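Local coordinates for uncharacterized protein (Escherichia coli O157:H7, PDB 4ZV9), which is of unknown function but belongs to the dienelactone hydrolase family and is probably an alpha/beta-hydrolase-type enzyme, at residues M104-Q115 and V135-L146. Sequence-based numbering, arbitrary orientation.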
# COMPACT_ATOMS: atom_id res chain seq x y z
N MSE A 104 -4.02 -5.00 11.14
CA MSE A 104 -4.81 -4.31 10.12
C MSE A 104 -5.21 -2.95 10.64
O MSE A 104 -5.13 -1.96 9.91
CB MSE A 104 -6.04 -5.12 9.77
CG MSE A 104 -6.89 -4.41 8.72
SE MSE A 104 -8.55 -5.43 8.46
CE MSE A 104 -9.40 -5.05 10.21
N ASN A 105 -5.62 -2.88 11.90
CA ASN A 105 -6.00 -1.61 12.51
C ASN A 105 -4.89 -0.56 12.51
O ASN A 105 -5.18 0.64 12.43
CB ASN A 105 -6.58 -1.80 13.91
CG ASN A 105 -8.00 -2.37 13.88
OD1 ASN A 105 -8.65 -2.40 12.84
ND2 ASN A 105 -8.48 -2.84 15.02
N ASP A 106 -3.65 -1.00 12.62
CA ASP A 106 -2.52 -0.09 12.57
C ASP A 106 -2.50 0.61 11.23
O ASP A 106 -2.17 1.80 11.17
CB ASP A 106 -1.18 -0.83 12.79
CG ASP A 106 -0.96 -1.28 14.23
OD1 ASP A 106 -1.67 -0.81 15.15
OD2 ASP A 106 -0.08 -2.14 14.44
N PHE A 107 -2.78 -0.11 10.16
CA PHE A 107 -2.78 0.50 8.83
C PHE A 107 -3.98 1.42 8.63
O PHE A 107 -3.86 2.48 8.02
CB PHE A 107 -2.66 -0.56 7.72
CG PHE A 107 -1.36 -1.31 7.77
CD1 PHE A 107 -0.20 -0.69 7.36
CD2 PHE A 107 -1.29 -2.60 8.26
CE1 PHE A 107 1.01 -1.35 7.44
CE2 PHE A 107 -0.09 -3.26 8.35
CZ PHE A 107 1.07 -2.63 7.93
N PHE A 108 -5.13 1.03 9.19
CA PHE A 108 -6.32 1.88 9.17
C PHE A 108 -6.04 3.17 9.95
O PHE A 108 -6.37 4.26 9.49
CB PHE A 108 -7.52 1.13 9.77
CG PHE A 108 -8.12 0.07 8.85
CD1 PHE A 108 -7.51 -0.30 7.66
CD2 PHE A 108 -9.24 -0.63 9.26
CE1 PHE A 108 -8.06 -1.30 6.85
CE2 PHE A 108 -9.81 -1.61 8.45
CZ PHE A 108 -9.21 -1.96 7.25
N ALA A 109 -5.36 3.05 11.09
CA ALA A 109 -5.01 4.21 11.91
C ALA A 109 -4.04 5.14 11.16
O ALA A 109 -4.07 6.35 11.34
CB ALA A 109 -4.40 3.76 13.22
N ALA A 110 -3.18 4.57 10.32
CA ALA A 110 -2.26 5.37 9.51
C ALA A 110 -3.05 6.23 8.49
O ALA A 110 -2.71 7.39 8.25
CB ALA A 110 -1.27 4.49 8.78
N ILE A 111 -4.11 5.66 7.93
CA ILE A 111 -4.98 6.42 7.03
C ILE A 111 -5.56 7.63 7.78
O ILE A 111 -5.54 8.77 7.30
CB ILE A 111 -6.14 5.57 6.48
CG1 ILE A 111 -5.61 4.48 5.56
CG2 ILE A 111 -7.15 6.45 5.70
CD1 ILE A 111 -6.64 3.42 5.16
N GLU A 112 -6.07 7.38 8.97
CA GLU A 112 -6.69 8.44 9.76
C GLU A 112 -5.69 9.52 10.16
O GLU A 112 -6.01 10.70 10.14
CB GLU A 112 -7.43 7.86 10.99
CG GLU A 112 -8.59 6.94 10.61
CD GLU A 112 -9.37 6.42 11.80
OE1 GLU A 112 -9.28 7.03 12.91
OE2 GLU A 112 -10.09 5.40 11.62
N PHE A 113 -4.49 9.09 10.54
CA PHE A 113 -3.43 10.00 10.91
C PHE A 113 -3.05 10.89 9.73
O PHE A 113 -2.87 12.10 9.90
CB PHE A 113 -2.21 9.21 11.41
CG PHE A 113 -1.05 10.07 11.85
CD1 PHE A 113 -1.07 10.71 13.07
CD2 PHE A 113 0.07 10.20 11.05
CE1 PHE A 113 -0.00 11.51 13.47
CE2 PHE A 113 1.14 10.99 11.45
CZ PHE A 113 1.11 11.64 12.66
N MSE A 114 -2.95 10.32 8.53
CA MSE A 114 -2.59 11.09 7.34
C MSE A 114 -3.73 12.01 6.93
O MSE A 114 -3.49 13.04 6.29
CB MSE A 114 -2.14 10.17 6.20
CG MSE A 114 -0.78 9.53 6.49
SE MSE A 114 0.59 10.94 6.32
CE MSE A 114 0.77 11.51 8.17
N GLN A 115 -4.96 11.66 7.27
CA GLN A 115 -6.13 12.52 6.97
C GLN A 115 -6.03 13.83 7.73
O GLN A 115 -6.40 14.88 7.22
CB GLN A 115 -7.46 11.84 7.36
CG GLN A 115 -8.05 10.90 6.31
CD GLN A 115 -9.19 10.01 6.80
OE1 GLN A 115 -9.38 9.81 7.99
NE2 GLN A 115 -9.93 9.42 5.86
N VAL A 135 -4.86 -5.56 2.50
CA VAL A 135 -5.21 -4.42 3.38
C VAL A 135 -5.79 -3.25 2.59
O VAL A 135 -6.73 -2.60 3.04
CB VAL A 135 -3.99 -3.97 4.19
CG1 VAL A 135 -4.29 -2.70 4.99
CG2 VAL A 135 -3.56 -5.09 5.13
N SER A 136 -5.25 -3.00 1.40
CA SER A 136 -5.74 -1.95 0.52
C SER A 136 -7.22 -2.15 0.18
O SER A 136 -8.01 -1.21 0.25
CB SER A 136 -4.89 -1.84 -0.77
OG SER A 136 -3.57 -1.38 -0.49
N ASN A 137 -7.58 -3.38 -0.19
CA ASN A 137 -8.97 -3.70 -0.45
C ASN A 137 -9.84 -3.54 0.81
O ASN A 137 -10.95 -3.01 0.74
CB ASN A 137 -9.11 -5.12 -1.00
CG ASN A 137 -8.76 -5.22 -2.48
OD1 ASN A 137 -9.21 -4.42 -3.29
ND2 ASN A 137 -7.98 -6.22 -2.84
N ALA A 138 -9.35 -4.02 1.95
CA ALA A 138 -10.09 -3.90 3.20
C ALA A 138 -10.29 -2.43 3.57
O ALA A 138 -11.35 -2.04 4.08
CB ALA A 138 -9.37 -4.64 4.30
N ALA A 139 -9.28 -1.60 3.31
CA ALA A 139 -9.40 -0.17 3.56
C ALA A 139 -10.47 0.46 2.66
O ALA A 139 -11.22 1.35 3.11
CB ALA A 139 -8.06 0.53 3.36
N ALA A 140 -10.54 0.01 1.40
CA ALA A 140 -11.56 0.52 0.49
C ALA A 140 -12.96 0.20 1.02
O ALA A 140 -13.88 0.99 0.87
CB ALA A 140 -11.38 -0.07 -0.90
N VAL A 141 -13.12 -0.98 1.63
CA VAL A 141 -14.38 -1.36 2.24
C VAL A 141 -14.69 -0.48 3.44
O VAL A 141 -15.81 0.01 3.59
CB VAL A 141 -14.36 -2.85 2.68
CG1 VAL A 141 -15.52 -3.17 3.62
CG2 VAL A 141 -14.37 -3.76 1.47
N ALA A 142 -13.70 -0.24 4.29
CA ALA A 142 -13.92 0.48 5.54
C ALA A 142 -14.03 2.02 5.49
O ALA A 142 -14.66 2.60 6.35
CB ALA A 142 -12.83 0.09 6.53
N TYR A 143 -13.38 2.67 4.52
CA TYR A 143 -13.31 4.14 4.47
C TYR A 143 -13.96 4.72 3.23
O TYR A 143 -13.32 4.81 2.19
CB TYR A 143 -11.84 4.61 4.58
CG TYR A 143 -11.27 4.35 5.95
CD1 TYR A 143 -10.69 3.13 6.26
CD2 TYR A 143 -11.36 5.31 6.96
CE1 TYR A 143 -10.20 2.88 7.53
CE2 TYR A 143 -10.88 5.06 8.23
CZ TYR A 143 -10.30 3.85 8.51
OH TYR A 143 -9.82 3.59 9.77
N PRO A 144 -15.23 5.16 3.35
CA PRO A 144 -15.90 5.69 2.16
C PRO A 144 -15.23 6.95 1.57
O PRO A 144 -15.42 7.22 0.39
CB PRO A 144 -17.33 5.97 2.64
CG PRO A 144 -17.26 5.98 4.13
CD PRO A 144 -16.13 5.08 4.51
N GLU A 145 -14.45 7.67 2.37
CA GLU A 145 -13.74 8.86 1.90
C GLU A 145 -12.33 8.61 1.33
O GLU A 145 -11.67 9.55 0.92
CB GLU A 145 -13.59 9.86 3.05
CG GLU A 145 -14.90 10.21 3.69
CD GLU A 145 -14.77 11.09 4.91
OE1 GLU A 145 -13.63 11.47 5.30
OE2 GLU A 145 -15.82 11.40 5.50
N LEU A 146 -11.86 7.37 1.38
CA LEU A 146 -10.55 7.02 0.86
C LEU A 146 -10.49 7.48 -0.60
O LEU A 146 -11.40 7.20 -1.39
CB LEU A 146 -10.35 5.51 0.96
CG LEU A 146 -8.98 4.92 0.61
CD1 LEU A 146 -7.94 5.32 1.66
CD2 LEU A 146 -9.10 3.42 0.54
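Phe108 and Ala139 mark where two helices of the alpha/beta-hydrolase fold come together, their CA atoms 6.7 Å apart. The short axes of 104-115 and 135-142 approach to 10.5 Å and cross at -59°; both helices pack on the central sheet, where Ile111 touches Val46 and Val135 touches Val48, both of strand 42-48. Phe108 is a knob in a hole made by Val135, Ala138, Ala139 and Ala142. The small alanines let its ring lie right against the second helix, with CE1 3.7 Å from Ala139 CA. Beneath, toward the sheet, CD1 of Ile111 reaches Ala139 CB at 3.7 Å and also meets Leu146 CD1. Just past the end of the second helix, Tyr143 points toward the first helix and sets its ring edge against the face of Phe108 in a T-shaped stack, planes 83° apart, with CE1 3.7 Å from Phe108 CG. An extended side chain brings the carboxylate of Glu112 to the phenol; a glycerol, probably from the crystallisation liquor, is modelled doubtfully close to Glu112 OE2. Tyr143 OH donates to that same Glu112 OE2 over 2.6 Å, arriving on the anti side, 18° out of the carboxylate plane.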